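Local coordinates for photosystem II assembly protein Ycf48 (Thermosynechococcus elongatus, PDB 2XBG) that probably assists the early stages of photosystem II assembly and the replacement of light-damaged D1, a protein with which it interacts, at residues S204-N209 with I221-K226; L39-I44 with K297-S302; S173-A178 with Y186-P191; P26-Q31 with R317-L322. One frame throughout, in Å; residues are numbered along the deposited sequence.

Interaction 1. Residues S204-N209 with I221-K226; sequences SRRLHN and IVNGGK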
# COMPACT_ATOMS: atom_id res chain seq x y z
N SER A 204 -13.47 5.28 -36.66
CA SER A 204 -12.23 5.30 -37.44
C SER A 204 -11.01 4.96 -36.59
O SER A 204 -9.97 4.62 -37.13
CB SER A 204 -12.01 6.69 -38.02
OG SER A 204 -12.35 7.65 -37.03
N ARG A 205 -11.09 5.16 -35.28
CA ARG A 205 -9.99 4.75 -34.40
C ARG A 205 -9.93 3.28 -34.06
O ARG A 205 -10.95 2.60 -33.96
CB ARG A 205 -10.19 5.39 -33.04
CG ARG A 205 -9.87 6.85 -33.11
CD ARG A 205 -10.71 7.51 -32.03
NE ARG A 205 -10.71 8.95 -32.28
CZ ARG A 205 -9.94 9.83 -31.66
NH1 ARG A 205 -9.11 9.49 -30.68
NH2 ARG A 205 -10.04 11.09 -32.03
N ARG A 206 -8.71 2.85 -33.76
CA ARG A 206 -8.43 1.47 -33.42
C ARG A 206 -8.88 1.17 -32.00
O ARG A 206 -8.78 2.01 -31.11
CB ARG A 206 -6.93 1.27 -33.53
CG ARG A 206 -6.52 1.52 -34.96
CD ARG A 206 -7.21 0.49 -35.81
NE ARG A 206 -6.25 0.12 -36.84
CZ ARG A 206 -6.46 0.36 -38.13
NH1 ARG A 206 -7.59 0.92 -38.49
NH2 ARG A 206 -5.54 0.01 -39.02
N LEU A 207 -9.37 -0.05 -31.81
CA LEU A 207 -9.87 -0.53 -30.52
C LEU A 207 -8.69 -0.83 -29.60
O LEU A 207 -7.68 -1.38 -30.03
CB LEU A 207 -10.69 -1.81 -30.76
CG LEU A 207 -11.91 -1.70 -31.67
CD1 LEU A 207 -12.45 -3.12 -31.95
CD2 LEU A 207 -12.91 -0.75 -31.05
N HIS A 208 -8.84 -0.44 -28.33
CA HIS A 208 -7.87 -0.84 -27.30
C HIS A 208 -8.40 -1.96 -26.40
O HIS A 208 -7.69 -2.93 -26.14
CB HIS A 208 -7.37 0.35 -26.48
CG HIS A 208 -6.32 -0.03 -25.48
ND1 HIS A 208 -4.97 0.08 -25.73
CD2 HIS A 208 -6.42 -0.49 -24.20
CE1 HIS A 208 -4.29 -0.31 -24.67
NE2 HIS A 208 -5.14 -0.72 -23.75
N ASN A 209 -9.61 -1.82 -25.88
CA ASN A 209 -10.18 -2.80 -24.97
C ASN A 209 -11.68 -2.79 -25.16
O ASN A 209 -12.25 -1.79 -25.60
CB ASN A 209 -9.81 -2.52 -23.51
CG ASN A 209 -9.93 -3.70 -22.58
OD1 ASN A 209 -10.39 -4.78 -22.96
ND2 ASN A 209 -9.51 -3.52 -21.32
N ILE A 221 -13.11 0.90 -25.41
CA ILE A 221 -12.11 1.95 -25.24
C ILE A 221 -11.38 1.96 -26.56
O ILE A 221 -10.80 0.94 -26.96
CB ILE A 221 -11.10 1.70 -24.08
CG1 ILE A 221 -11.84 1.71 -22.74
CG2 ILE A 221 -9.97 2.75 -24.14
CD1 ILE A 221 -11.06 1.23 -21.49
N VAL A 222 -11.37 3.14 -27.20
CA VAL A 222 -10.57 3.21 -28.43
C VAL A 222 -9.41 4.19 -28.30
O VAL A 222 -9.33 4.89 -27.29
CB VAL A 222 -11.37 3.55 -29.65
CG1 VAL A 222 -12.49 2.54 -29.88
CG2 VAL A 222 -11.96 4.89 -29.45
N ASN A 223 -8.46 4.10 -29.23
CA ASN A 223 -7.22 4.84 -29.15
C ASN A 223 -7.62 6.31 -29.15
O ASN A 223 -8.60 6.77 -29.77
CB ASN A 223 -6.19 4.51 -30.23
CG ASN A 223 -5.50 3.12 -30.07
OD1 ASN A 223 -5.63 2.36 -29.08
ND2 ASN A 223 -4.72 2.79 -31.11
N GLY A 224 -6.89 7.02 -28.30
CA GLY A 224 -7.02 8.47 -28.17
C GLY A 224 -8.01 8.89 -27.10
O GLY A 224 -8.54 10.01 -27.14
N GLY A 225 -8.31 8.00 -26.16
CA GLY A 225 -9.12 8.34 -25.01
C GLY A 225 -10.61 8.57 -25.22
O GLY A 225 -11.16 9.50 -24.63
N LYS A 226 -11.23 7.78 -26.09
CA LYS A 226 -12.67 7.87 -26.22
C LYS A 226 -13.25 6.51 -25.87
O LYS A 226 -12.55 5.50 -25.94
CB LYS A 226 -13.12 8.30 -27.63
CG LYS A 226 -12.79 9.80 -27.97
CD LYS A 226 -13.40 10.27 -29.29
CE LYS A 226 -13.21 11.77 -29.54
NZ LYS A 226 -14.17 12.24 -30.61
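H208 and N209 both direct their backbone N-H groups to the carbonyl of I221, the signature of a classic beta bulge. H208 N lies 2.8 Å from I221 O and N209 N 3.2 Å from it, so this oxygen accepts two N-H groups, and the pairing is completed by I221 N with N209 O at 2.8 Å. One residue too many on the 204-209 side shifts the register, and on the R206 side of the bulge N223 N reaches R206 O at 2.8 Å.

The other polar bond comes from a side chain. R205, extended from CG to NE, spans V222 and brings NH1 to N223 O at 2.9 Å, almost straight (169°) and in the plane of the guanidinium. G224, having no side chain, lets the same NH1 come close to its CA. Across one face of the guanidinium runs the aliphatic part of K226, CD over its centre; NZ stays 4.5 Å from R205 NH2, so positive charge is concentrated here, in keeping with the Arg-rich patch to which S204, R205 and R206 belong.

Apolar contact centres on branched V222: its CG1 meets L207 CD2 at 3.5 Å while CG2 supports R205 CD at 3.9 Å. A polar group packs here too: the N223 amide lies against R206 CB through ND2 and against H208 CB through OD1, crossing the H208 side chain at about a right angle.

Strands 207-212 and 218-222 form a hairpin, and the turn at N223-G225 leads into strand 226-231. The hairpin is tied to both adjacent sheets: H208 O accepts from N167 of strand 165-170, and N209 ND2 donates to L253 O of strand 252-257.

Interaction 2. Residues L39-I44 with K297-S302; sequences LDMSFI and KILFFS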
# COMPACT_ATOMS: atom_id res chain seq x y z
N LEU A 39 -1.39 -10.03 -11.94
CA LEU A 39 -2.11 -10.24 -13.21
C LEU A 39 -3.56 -10.62 -13.02
O LEU A 39 -4.38 -10.34 -13.90
CB LEU A 39 -1.43 -11.27 -14.11
CG LEU A 39 -0.02 -10.93 -14.50
CD1 LEU A 39 0.76 -12.11 -15.15
CD2 LEU A 39 0.07 -9.67 -15.34
N ASP A 40 -3.96 -11.26 -11.92
CA ASP A 40 -5.36 -11.60 -11.71
C ASP A 40 -5.63 -11.87 -10.23
O ASP A 40 -4.70 -12.05 -9.44
CB ASP A 40 -5.74 -12.81 -12.56
CG ASP A 40 -7.23 -12.93 -12.85
OD1 ASP A 40 -7.97 -11.91 -12.76
OD2 ASP A 40 -7.64 -14.09 -13.21
N MET A 41 -6.90 -11.92 -9.89
CA MET A 41 -7.37 -12.20 -8.54
C MET A 41 -8.72 -12.87 -8.64
O MET A 41 -9.54 -12.50 -9.51
CB MET A 41 -7.67 -10.97 -7.67
CG MET A 41 -6.63 -9.87 -7.71
SD MET A 41 -7.26 -8.50 -6.74
CE MET A 41 -8.17 -9.36 -5.48
N SER A 42 -9.01 -13.74 -7.68
CA SER A 42 -10.33 -14.36 -7.58
C SER A 42 -10.63 -14.69 -6.11
O SER A 42 -9.72 -15.05 -5.37
CB SER A 42 -10.34 -15.64 -8.43
OG SER A 42 -11.65 -16.18 -8.50
N PHE A 43 -11.88 -14.52 -5.69
CA PHE A 43 -12.33 -14.80 -4.33
C PHE A 43 -13.21 -16.05 -4.27
O PHE A 43 -14.07 -16.30 -5.11
CB PHE A 43 -13.07 -13.60 -3.72
CG PHE A 43 -12.13 -12.54 -3.20
CD1 PHE A 43 -11.82 -12.49 -1.87
CD2 PHE A 43 -11.48 -11.63 -4.03
CE1 PHE A 43 -10.92 -11.56 -1.38
CE2 PHE A 43 -10.56 -10.70 -3.55
CZ PHE A 43 -10.25 -10.70 -2.20
N ILE A 44 -12.96 -16.85 -3.24
CA ILE A 44 -13.81 -17.94 -2.81
C ILE A 44 -15.11 -17.40 -2.20
O ILE A 44 -16.20 -17.88 -2.50
CB ILE A 44 -13.06 -18.86 -1.84
CG1 ILE A 44 -11.85 -19.50 -2.55
CG2 ILE A 44 -14.02 -19.89 -1.25
CD1 ILE A 44 -10.66 -19.97 -1.74
N LYS A 297 -6.10 -2.96 -14.67
CA LYS A 297 -7.21 -3.89 -14.66
C LYS A 297 -8.02 -3.70 -13.38
O LYS A 297 -7.43 -3.66 -12.30
CB LYS A 297 -6.67 -5.34 -14.67
CG LYS A 297 -7.80 -6.31 -14.73
CD LYS A 297 -7.60 -7.68 -14.20
CE LYS A 297 -6.80 -8.59 -15.06
NZ LYS A 297 -7.11 -9.94 -14.52
N ILE A 298 -9.32 -3.44 -13.53
CA ILE A 298 -10.23 -3.18 -12.44
C ILE A 298 -11.07 -4.42 -12.19
O ILE A 298 -11.79 -4.90 -13.09
CB ILE A 298 -11.16 -1.98 -12.74
CG1 ILE A 298 -10.34 -0.77 -13.21
CG2 ILE A 298 -12.11 -1.70 -11.56
CD1 ILE A 298 -11.24 0.26 -13.90
N LEU A 299 -11.03 -4.90 -10.95
CA LEU A 299 -11.77 -6.05 -10.48
C LEU A 299 -12.66 -5.74 -9.31
O LEU A 299 -12.17 -5.60 -8.20
CB LEU A 299 -10.84 -7.20 -10.13
CG LEU A 299 -9.88 -7.68 -11.19
CD1 LEU A 299 -8.86 -8.73 -10.64
CD2 LEU A 299 -10.68 -8.27 -12.33
N PHE A 300 -13.95 -5.60 -9.57
CA PHE A 300 -14.94 -5.49 -8.52
C PHE A 300 -15.56 -6.84 -8.21
O PHE A 300 -16.03 -7.57 -9.10
CB PHE A 300 -16.04 -4.49 -8.83
CG PHE A 300 -15.59 -3.07 -8.71
CD1 PHE A 300 -15.48 -2.53 -7.42
CD2 PHE A 300 -15.32 -2.27 -9.81
CE1 PHE A 300 -15.08 -1.23 -7.26
CE2 PHE A 300 -14.97 -0.95 -9.63
CZ PHE A 300 -14.79 -0.47 -8.37
N PHE A 301 -15.58 -7.14 -6.92
CA PHE A 301 -16.22 -8.34 -6.44
C PHE A 301 -17.62 -8.10 -5.87
O PHE A 301 -18.45 -9.01 -5.82
CB PHE A 301 -15.27 -9.03 -5.46
CG PHE A 301 -14.03 -9.51 -6.17
CD1 PHE A 301 -14.03 -10.74 -6.79
CD2 PHE A 301 -12.86 -8.76 -6.19
CE1 PHE A 301 -12.93 -11.15 -7.50
CE2 PHE A 301 -11.76 -9.16 -6.88
CZ PHE A 301 -11.79 -10.37 -7.55
N SER A 302 -17.84 -6.90 -5.33
CA SER A 302 -19.13 -6.41 -4.86
C SER A 302 -19.08 -4.87 -4.79
O SER A 302 -18.04 -4.29 -5.04
CB SER A 302 -19.41 -7.03 -3.49
OG SER A 302 -18.68 -6.34 -2.51
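F43 sets an edge against the face of F301 in a T-shaped pair, the rings 4.8 Å apart at their centroids with planes at 64°. The CD2-CE2 edge of F43 rests on the flat face of F301, CD2 over the ring centre and 3.6 Å above its plane. The edge of F301 is turned to strand 39-43, with CZ 3.7 Å from M41 O, which lies in the ring plane.

Two residues earlier in its strand, L299 supplies the next bump. Its CD1 enters the hollow beside the backbone of M41, 3.8 Å from M41 N; M41 has two conformers, and in one of them CG also touches this methyl. Branched leucine suits this place, since one methyl can press up against a main chain.

K297 spans the gap at the far end. It leaves with CG anti to the backbone N (chi1 -177°) and bends at chi3, which brings NZ between two acceptors: D40 OD1 at 2.8 Å, a salt bridge, and L39 O, also at 2.8 Å. A lysine can cross a distance that no backbone bond could.

The strand axes run parallel 8.7 Å apart, too far for backbone-to-backbone bonds, so side chains bridge the gap, partly to main-chain atoms. Each is an outermost strand of its own sheet and lies near the middle of the propeller. F307 of strand 305-309 packs on M41 and F301, while D40 OD2 and S42 OG bond to V85 N and F87 N of strand 81-88.

Interaction 3. Residues S173-A178 with Y186-P191; sequences SGEYVA and YSTWEP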
# COMPACT_ATOMS: atom_id res chain seq x y z
N SER A 173 -23.12 -13.48 -18.49
CA SER A 173 -23.70 -14.77 -18.87
C SER A 173 -22.75 -15.74 -19.57
O SER A 173 -23.16 -16.78 -20.08
CB SER A 173 -24.84 -14.49 -19.82
OG SER A 173 -24.28 -13.88 -20.96
N GLY A 174 -21.46 -15.40 -19.64
CA GLY A 174 -20.52 -16.37 -20.19
C GLY A 174 -20.19 -16.16 -21.65
O GLY A 174 -19.48 -16.94 -22.26
N GLU A 175 -20.59 -15.02 -22.20
CA GLU A 175 -20.07 -14.63 -23.48
C GLU A 175 -18.69 -14.02 -23.30
O GLU A 175 -18.42 -13.38 -22.28
CB GLU A 175 -21.04 -13.64 -24.13
CG GLU A 175 -20.69 -13.16 -25.54
CD GLU A 175 -21.60 -12.04 -26.04
OE1 GLU A 175 -22.66 -11.78 -25.43
OE2 GLU A 175 -21.25 -11.43 -27.07
N TYR A 176 -17.86 -14.10 -24.32
CA TYR A 176 -16.58 -13.43 -24.35
C TYR A 176 -16.53 -12.47 -25.53
O TYR A 176 -17.16 -12.72 -26.56
CB TYR A 176 -15.43 -14.42 -24.48
CG TYR A 176 -15.25 -15.29 -23.27
CD1 TYR A 176 -14.38 -14.93 -22.26
CD2 TYR A 176 -15.99 -16.46 -23.17
CE1 TYR A 176 -14.20 -15.77 -21.17
CE2 TYR A 176 -15.79 -17.33 -22.14
CZ TYR A 176 -14.91 -16.97 -21.13
OH TYR A 176 -14.79 -17.87 -20.10
N VAL A 177 -15.72 -11.44 -25.37
CA VAL A 177 -15.38 -10.50 -26.43
C VAL A 177 -13.85 -10.39 -26.44
O VAL A 177 -13.18 -10.22 -25.40
CB VAL A 177 -16.06 -9.11 -26.25
CG1 VAL A 177 -15.62 -8.38 -24.93
CG2 VAL A 177 -15.79 -8.23 -27.46
N ALA A 178 -13.30 -10.50 -27.65
CA ALA A 178 -11.88 -10.41 -27.93
C ALA A 178 -11.55 -9.31 -28.92
O ALA A 178 -12.07 -9.31 -30.04
CB ALA A 178 -11.37 -11.78 -28.49
N TYR A 186 -13.33 -6.73 -33.58
CA TYR A 186 -13.53 -7.52 -32.39
C TYR A 186 -14.37 -8.74 -32.76
O TYR A 186 -15.08 -8.76 -33.78
CB TYR A 186 -14.13 -6.72 -31.24
CG TYR A 186 -15.53 -6.25 -31.47
CD1 TYR A 186 -16.62 -6.95 -30.97
CD2 TYR A 186 -15.78 -5.11 -32.23
CE1 TYR A 186 -17.93 -6.55 -31.19
CE2 TYR A 186 -17.08 -4.67 -32.44
CZ TYR A 186 -18.14 -5.38 -31.91
OH TYR A 186 -19.42 -4.97 -32.17
N SER A 187 -14.32 -9.74 -31.88
CA SER A 187 -15.09 -10.96 -32.05
C SER A 187 -15.79 -11.32 -30.74
O SER A 187 -15.29 -11.03 -29.65
CB SER A 187 -14.18 -12.14 -32.44
OG SER A 187 -13.39 -11.78 -33.58
N THR A 188 -16.90 -12.03 -30.88
CA THR A 188 -17.63 -12.55 -29.72
C THR A 188 -17.86 -14.05 -29.85
O THR A 188 -17.83 -14.63 -30.95
CB THR A 188 -18.99 -11.84 -29.57
OG1 THR A 188 -19.74 -11.99 -30.79
CG2 THR A 188 -18.81 -10.35 -29.28
N TRP A 189 -18.05 -14.65 -28.68
CA TRP A 189 -18.33 -16.07 -28.59
C TRP A 189 -19.13 -16.41 -27.35
O TRP A 189 -18.85 -15.90 -26.26
CB TRP A 189 -17.06 -16.94 -28.66
CG TRP A 189 -17.39 -18.40 -28.53
CD1 TRP A 189 -17.74 -19.24 -29.53
CD2 TRP A 189 -17.47 -19.15 -27.31
NE1 TRP A 189 -17.96 -20.49 -29.02
CE2 TRP A 189 -17.83 -20.48 -27.66
CE3 TRP A 189 -17.26 -18.84 -25.96
CZ2 TRP A 189 -18.00 -21.49 -26.71
CZ3 TRP A 189 -17.39 -19.85 -25.02
CH2 TRP A 189 -17.77 -21.16 -25.40
N GLU A 190 -20.10 -17.32 -27.47
CA GLU A 190 -20.76 -17.87 -26.30
C GLU A 190 -21.06 -19.33 -26.59
O GLU A 190 -21.01 -19.68 -27.76
CB GLU A 190 -22.05 -17.11 -26.01
CG GLU A 190 -23.08 -17.10 -27.11
CD GLU A 190 -24.15 -16.07 -26.84
OE1 GLU A 190 -23.91 -15.09 -26.11
OE2 GLU A 190 -25.27 -16.19 -27.38
N PRO A 191 -21.35 -20.13 -25.56
CA PRO A 191 -21.75 -21.52 -25.80
C PRO A 191 -22.79 -21.70 -26.88
O PRO A 191 -23.76 -20.94 -27.01
CB PRO A 191 -22.34 -21.91 -24.44
CG PRO A 191 -21.36 -21.33 -23.53
CD PRO A 191 -21.08 -19.94 -24.12
O HOH W 1 -11.21 -10.42 -32.77
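Y186 touches V177 obliquely, CD1 to CG2 at 3.8 Å. A chi1 of 67° tucks the base of its ring over its own backbone, from where the ring leads off to stack with H199.

S187 pairs with A178 through two backbone bonds, N to O in each direction, both 2.9 Å. A water is held between the chains, 2.7 Å from S187 OG, and donates to A178 O; small alanine and serine suit this spot, where W196 covers both.

T188 faces V177 in a non-hydrogen-bonded pair. Its CA-H points at Y176 O, while CB rests 3.4 Å from E175 OE2, reached by the extended glutamate, which crosses the threonine at a slant. Its hydroxyl OG1 is hydrogen-bonded to H199 NE2.

W189 forms the second backbone pair: Y176 N to W189 O is 2.8 Å, and W189 N to Y176 O 3.0 Å. The two aromatic side chains lie alongside each other in the same direction, with Y176 CD2 at the edge of the indole, 3.9 Å from CE3. Their polar ends are satisfied further out, NE1 by Q193 O and Y176 OH by E136 and R170.

E190 brings OE1 to 3.6 Å from E175 OE1, the carboxylates nearly perpendicular; this would probably raise their proton affinity. Beyond the last pair, P191, which has no N-H to offer, rests CD near G174 O.

The whole is an antiparallel hairpin of the two central strands in a four-stranded propeller blade, its second half belonging to the Arg-rich patch.

Interaction 4. Residues P26-Q31 with R317-L322; sequences PWEAIQ and RYVTDL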
# COMPACT_ATOMS: atom_id res chain seq x y z
N PRO A 26 -11.90 6.60 -2.91
CA PRO A 26 -12.07 5.36 -2.16
C PRO A 26 -10.87 4.43 -2.24
O PRO A 26 -10.92 3.36 -1.64
CB PRO A 26 -13.29 4.72 -2.82
CG PRO A 26 -13.18 5.13 -4.27
CD PRO A 26 -12.59 6.55 -4.22
N TRP A 27 -9.85 4.77 -3.02
CA TRP A 27 -8.80 3.81 -3.34
C TRP A 27 -7.56 4.02 -2.45
O TRP A 27 -6.92 5.06 -2.48
CB TRP A 27 -8.40 3.94 -4.80
CG TRP A 27 -9.54 3.59 -5.72
CD1 TRP A 27 -10.28 4.46 -6.48
CD2 TRP A 27 -10.06 2.28 -6.00
NE1 TRP A 27 -11.22 3.76 -7.20
CE2 TRP A 27 -11.06 2.42 -6.96
CE3 TRP A 27 -9.69 1.00 -5.61
CZ2 TRP A 27 -11.79 1.35 -7.48
CZ3 TRP A 27 -10.38 -0.04 -6.11
CH2 TRP A 27 -11.39 0.11 -7.07
N GLU A 28 -7.16 2.96 -1.76
CA GLU A 28 -5.93 2.89 -1.01
C GLU A 28 -4.96 2.03 -1.82
O GLU A 28 -5.29 0.89 -2.16
CB GLU A 28 -6.26 2.17 0.29
CG GLU A 28 -5.13 1.83 1.21
CD GLU A 28 -5.67 0.97 2.35
OE1 GLU A 28 -5.87 -0.24 2.07
OE2 GLU A 28 -5.85 1.53 3.48
N ALA A 29 -3.75 2.51 -2.10
CA ALA A 29 -2.76 1.74 -2.83
C ALA A 29 -2.02 0.90 -1.82
O ALA A 29 -1.51 1.40 -0.82
CB ALA A 29 -1.84 2.65 -3.62
N ILE A 30 -2.01 -0.39 -2.05
CA ILE A 30 -1.29 -1.39 -1.24
C ILE A 30 -0.06 -1.84 -1.98
O ILE A 30 -0.09 -2.05 -3.20
CB ILE A 30 -2.12 -2.60 -0.84
CG1 ILE A 30 -3.32 -2.25 0.04
CG2 ILE A 30 -1.25 -3.84 -0.46
CD1 ILE A 30 -4.38 -3.41 0.00
N GLN A 31 1.07 -1.92 -1.27
CA GLN A 31 2.29 -2.54 -1.79
C GLN A 31 2.34 -3.95 -1.22
O GLN A 31 2.40 -4.16 0.00
CB GLN A 31 3.53 -1.77 -1.37
CG GLN A 31 4.84 -2.47 -1.72
CD GLN A 31 5.13 -2.53 -3.21
OE1 GLN A 31 5.28 -1.47 -3.83
NE2 GLN A 31 5.18 -3.72 -3.79
N ARG A 317 -7.02 -0.88 -3.46
CA ARG A 317 -8.08 -1.54 -2.75
C ARG A 317 -9.18 -0.51 -2.45
O ARG A 317 -8.91 0.61 -1.99
CB ARG A 317 -7.58 -2.19 -1.46
CG ARG A 317 -8.69 -2.90 -0.75
CD ARG A 317 -8.23 -3.63 0.47
NE ARG A 317 -7.86 -2.73 1.51
CZ ARG A 317 -8.72 -2.24 2.40
NH1 ARG A 317 -9.97 -2.65 2.52
NH2 ARG A 317 -8.21 -1.40 3.25
N TYR A 318 -10.43 -0.90 -2.67
CA TYR A 318 -11.58 -0.01 -2.47
C TYR A 318 -11.93 0.02 -0.99
O TYR A 318 -12.12 -1.00 -0.35
CB TYR A 318 -12.75 -0.52 -3.32
CG TYR A 318 -13.92 0.43 -3.35
CD1 TYR A 318 -14.03 1.37 -4.36
CD2 TYR A 318 -14.87 0.43 -2.37
CE1 TYR A 318 -15.06 2.31 -4.37
CE2 TYR A 318 -15.92 1.35 -2.38
CZ TYR A 318 -16.00 2.30 -3.38
OH TYR A 318 -17.04 3.22 -3.33
N VAL A 319 -12.05 1.24 -0.48
CA VAL A 319 -12.43 1.64 0.88
C VAL A 319 -13.75 2.42 0.86
O VAL A 319 -13.82 3.59 0.42
CB VAL A 319 -11.33 2.50 1.58
CG1 VAL A 319 -11.70 2.89 3.00
CG2 VAL A 319 -10.01 1.71 1.52
N THR A 320 -14.81 1.78 1.30
CA THR A 320 -16.12 2.46 1.42
C THR A 320 -16.01 3.64 2.38
O THR A 320 -15.30 3.57 3.39
CB THR A 320 -17.22 1.49 1.91
OG1 THR A 320 -17.29 0.38 1.02
CG2 THR A 320 -18.56 2.20 2.09
N ASP A 321 -16.67 4.76 2.06
CA ASP A 321 -16.62 5.96 2.92
C ASP A 321 -17.51 5.76 4.12
O ASP A 321 -18.75 5.81 4.01
CB ASP A 321 -17.08 7.21 2.17
CG ASP A 321 -16.81 8.48 2.94
OD1 ASP A 321 -16.36 8.45 4.10
OD2 ASP A 321 -17.01 9.56 2.35
N LEU A 322 -16.90 5.50 5.27
CA LEU A 322 -17.69 5.36 6.50
C LEU A 322 -17.41 6.49 7.48
O LEU A 322 -17.73 6.36 8.66
CB LEU A 322 -17.39 4.02 7.16
CG LEU A 322 -17.80 2.82 6.30
CD1 LEU A 322 -17.33 1.51 6.99
CD2 LEU A 322 -19.29 2.77 5.96
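E28 and R317 pair the first strand of the chain with the last, the "Velcro" closure of a beta-propeller, in which one blade is completed from both termini. Their backbones bond in both directions: E28 N to R317 O at 2.9 Å and R317 N to E28 O at 2.8 Å. P26, with no N-H to give, still offers its carbonyl, which takes V319 N at 2.7 Å. W27 N is satisfied by N25 OD1, and V319 O by Y24 OH.

The side chains of E28 and R317 run the same way on one face of the sheet. E28 OE1 receives NH2 at 2.9 Å in a salt bridge, from above the carboxylate plane, and a weak bond from NE; the bend of R317 at chi3 (70°) turns the guanidinium back to it. I30 CD1 lies at the guanidinium edge. The second subunit meets this surface too, sharing backbone hydrogen bonds with A29 and Q31, and its R317 makes a weak, long ion pair with E28 OE2.

On the other face Y318 sets its edge to the six-membered ring of W27, planes at 86°, while P26 CB sits over the Y318 ring, 3.8 Å from its centroid.

From the N terminus the chain first lays down strand 27-31, then strand 38-43, and both wait until the end of the fold for their partners. Next come two short-range hairpins in series: interaction 3 closes before interaction 1 opens, and they touch where L207 packs on Y186. Interaction 2 then closes a loop of 252 residues, joining the innermost strands of the first complete sheet and the last. Interaction 4 closes around it, so interactions 1 and 3 nest inside interaction 2 and all three inside interaction 4; none cross. Interactions 2 and 4 share the closing blade, where F300 packs on W27 and Y318, and together they shut the ring.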